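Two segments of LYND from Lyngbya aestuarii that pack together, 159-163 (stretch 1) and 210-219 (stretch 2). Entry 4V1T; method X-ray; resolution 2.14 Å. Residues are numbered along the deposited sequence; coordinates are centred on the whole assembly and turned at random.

Stretch 1 159-163: DDYLQ
Stretch 2, residues 210-219: RLRGNREVEA

A tight turn delivers one leucine and one carboxylate to the break between two helical segments. Stretch 1 has no regular helix or strand; from Asp-160 to Gln-163 it forms a type I beta turn, with Tyr-161 at phi/psi -80/-3, Leu-162 at -111/20, and a weak backbone bond from Gln-163 N to Asp-160 O (3.4 Å). Asp-160 enters the turn extended, at -154/142. Stretch 2 ends one helix, passes through Arg-215 at -124/63, and starts another at Glu-216, with Arg-215 as its N-cap residue; Ala-219 N bonds back to Arg-215 O at 2.8 Å. The closest CA approach is Leu-162 to Leu-211, 7.5 Å, and the contact buries 325 Å² in all.

The polar link is a salt bridge. Arg-215, chi1 to chi3 m, t, t and chi4 158°, reaches out almost fully extended so that its NH1 donates to Asp-160 OD2 at 2.8 Å and a nearly straight 172°. The aspartate lies at the guanidinium edge, where the N-H bonds point. Its chi1 is t and chi2 88°, and the same OD2 accepts Leu-162 N at 3.0 Å, so one oxygen both braces the turn and binds the arginine. Glu-218, chi1 and chi2 t and chi3 84°, adds a second carboxylate from the new helix: Arg-215 NH1 meets its OE2 at 3.0 Å in a salt bridge and its OE1 at 3.4 Å in a weak bond. Asp-160 OD1 and Glu-218 OE2 are 4.5 Å apart, like charges with the arginine as a shared counterion.

The apolar contact centres on Leu-162, which has 112 Å² covered by stretch 2. Its chi angles are m, t, and its CA-to-CB bond points toward the partner. CD2 packs on Leu-211 CB at 3.7 Å, and CD1 lies over one face of the Arg-215 guanidinium, 3.5 Å from NH1, with Asp-160 OD2 at the edge. Leucine suits this place because its branched apolar end can lie against both Leu-211 and a guanidinium face, which makes no hydrogen bonds along its normal. Leu-211, also m, t, sends CD1 to within 3.6 Å of Tyr-161 CB. Tyr-161 (chi1 -88°, chi2 43°) points CB toward stretch 2, but its end leads away, and its hydroxyl is hydrogen-bonded elsewhere in the structure. Asp-160, Tyr-161, Leu-162, Leu-211 and Glu-218 are all buried.

Arg-212, which is exposed, has its CA-to-CB bond pointing sideways, yet its end comes nearer (chi1 -92°, chi2 149°, chi3 t, chi4 157°), bringing NE to 4.2 Å from Leu-162 CD2. A water bridges the stretches there, accepting from Arg-212 NH2 at 2.5 Å and donating weakly to Leu-162 O at 3.4 Å.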

# COMPACT_ATOMS: atom_id res chain seq x y z
N ASP B 159 -16.15 1.06 -27.35
CA ASP B 159 -15.15 -0.01 -27.44
C ASP B 159 -13.77 0.54 -27.11
O ASP B 159 -12.83 -0.21 -26.88
CB ASP B 159 -15.16 -0.65 -28.84
CG ASP B 159 -14.95 0.36 -29.96
OD1 ASP B 159 -15.25 1.55 -29.77
OD2 ASP B 159 -14.49 -0.05 -31.04
N ASP B 160 -13.65 1.87 -27.09
CA ASP B 160 -12.40 2.52 -26.73
C ASP B 160 -12.69 3.90 -26.18
O ASP B 160 -13.59 4.59 -26.67
CB ASP B 160 -11.46 2.61 -27.94
CG ASP B 160 -10.03 2.89 -27.55
OD1 ASP B 160 -9.28 1.92 -27.28
OD2 ASP B 160 -9.65 4.07 -27.50
N TYR B 161 -11.93 4.31 -25.16
CA TYR B 161 -12.16 5.60 -24.51
C TYR B 161 -11.58 6.79 -25.27
O TYR B 161 -11.76 7.93 -24.86
CB TYR B 161 -11.60 5.57 -23.09
CG TYR B 161 -12.60 5.06 -22.06
CD1 TYR B 161 -13.41 3.96 -22.32
CD2 TYR B 161 -12.73 5.68 -20.83
CE1 TYR B 161 -14.32 3.50 -21.38
CE2 TYR B 161 -13.64 5.23 -19.89
CZ TYR B 161 -14.43 4.14 -20.17
OH TYR B 161 -15.32 3.69 -19.22
N LEU B 162 -10.90 6.53 -26.38
CA LEU B 162 -10.37 7.61 -27.23
C LEU B 162 -11.10 7.66 -28.57
O LEU B 162 -10.60 8.25 -29.53
CB LEU B 162 -8.86 7.44 -27.45
CG LEU B 162 -7.95 7.76 -26.26
CD1 LEU B 162 -6.49 7.50 -26.64
CD2 LEU B 162 -8.12 9.20 -25.79
N GLN B 163 -12.29 7.08 -28.63
CA GLN B 163 -13.12 7.20 -29.83
C GLN B 163 -13.40 8.67 -30.11
O GLN B 163 -13.95 9.37 -29.26
CB GLN B 163 -14.44 6.45 -29.66
CG GLN B 163 -14.34 4.95 -29.89
CD GLN B 163 -14.25 4.59 -31.37
OE1 GLN B 163 -14.06 5.46 -32.21
NE2 GLN B 163 -14.39 3.31 -31.68
N ARG B 210 -4.73 12.48 -20.59
CA ARG B 210 -3.95 11.48 -19.87
C ARG B 210 -3.85 10.18 -20.68
O ARG B 210 -2.79 9.57 -20.76
CB ARG B 210 -4.58 11.19 -18.50
CG ARG B 210 -4.60 12.38 -17.53
CD ARG B 210 -3.20 12.71 -17.04
NE ARG B 210 -3.18 13.98 -16.31
CZ ARG B 210 -3.32 14.09 -14.99
NH1 ARG B 210 -3.50 13.03 -14.22
NH2 ARG B 210 -3.29 15.30 -14.44
N LEU B 211 -4.97 9.77 -21.27
CA LEU B 211 -5.02 8.53 -22.04
C LEU B 211 -4.05 8.52 -23.21
O LEU B 211 -3.28 7.58 -23.36
CB LEU B 211 -6.44 8.29 -22.58
CG LEU B 211 -7.50 7.82 -21.59
CD1 LEU B 211 -8.85 7.69 -22.27
CD2 LEU B 211 -7.10 6.49 -20.96
N ARG B 212 -4.11 9.56 -24.04
CA ARG B 212 -3.20 9.71 -25.19
C ARG B 212 -1.75 9.51 -24.76
O ARG B 212 -0.98 8.81 -25.42
CB ARG B 212 -3.37 11.10 -25.83
CG ARG B 212 -4.40 11.14 -26.96
CD ARG B 212 -5.08 12.50 -27.06
NE ARG B 212 -6.35 12.39 -27.78
CZ ARG B 212 -7.35 13.25 -27.67
NH1 ARG B 212 -7.27 14.32 -26.87
NH2 ARG B 212 -8.47 13.04 -28.35
N GLY B 213 -1.39 10.11 -23.64
CA GLY B 213 -0.04 10.02 -23.12
C GLY B 213 0.34 8.65 -22.62
O GLY B 213 1.47 8.20 -22.83
N ASN B 214 -0.58 7.97 -21.96
CA ASN B 214 -0.31 6.65 -21.41
C ASN B 214 -0.48 5.51 -22.43
O ASN B 214 -0.46 4.34 -22.07
CB ASN B 214 -1.20 6.40 -20.19
CG ASN B 214 -0.94 7.40 -19.08
OD1 ASN B 214 0.19 7.86 -18.91
ND2 ASN B 214 -1.97 7.75 -18.33
N ARG B 215 -0.67 5.86 -23.70
CA ARG B 215 -0.74 4.89 -24.78
C ARG B 215 0.30 5.21 -25.84
O ARG B 215 -0.02 5.52 -26.98
CB ARG B 215 -2.12 4.89 -25.43
CG ARG B 215 -3.27 4.43 -24.55
CD ARG B 215 -4.42 3.99 -25.43
NE ARG B 215 -5.66 3.81 -24.70
CZ ARG B 215 -6.86 3.84 -25.26
NH1 ARG B 215 -7.00 4.04 -26.57
NH2 ARG B 215 -7.94 3.68 -24.50
N GLU B 216 1.57 5.15 -25.45
CA GLU B 216 2.64 5.62 -26.32
C GLU B 216 2.83 4.72 -27.54
O GLU B 216 3.20 5.20 -28.61
CB GLU B 216 3.95 5.74 -25.54
CG GLU B 216 4.56 4.41 -25.15
CD GLU B 216 3.89 3.78 -23.96
OE1 GLU B 216 2.85 4.32 -23.49
OE2 GLU B 216 4.38 2.75 -23.48
N VAL B 217 2.60 3.42 -27.38
CA VAL B 217 2.67 2.50 -28.51
C VAL B 217 1.62 2.87 -29.55
O VAL B 217 1.93 3.03 -30.73
CB VAL B 217 2.46 1.04 -28.07
CG1 VAL B 217 2.38 0.12 -29.29
CG2 VAL B 217 3.59 0.59 -27.15
N GLU B 218 0.38 3.01 -29.09
CA GLU B 218 -0.72 3.41 -29.95
C GLU B 218 -0.42 4.75 -30.62
O GLU B 218 -0.57 4.89 -31.83
CB GLU B 218 -2.02 3.50 -29.15
CG GLU B 218 -3.26 3.80 -29.98
CD GLU B 218 -4.49 4.13 -29.13
OE1 GLU B 218 -4.65 5.31 -28.71
OE2 GLU B 218 -5.31 3.22 -28.90
N ALA B 219 0.02 5.71 -29.82
CA ALA B 219 0.29 7.06 -30.31
C ALA B 219 1.39 7.07 -31.37
O ALA B 219 1.33 7.85 -32.33
CB ALA B 219 0.66 7.98 -29.15
O HOH W 1 -8.38 10.82 -29.45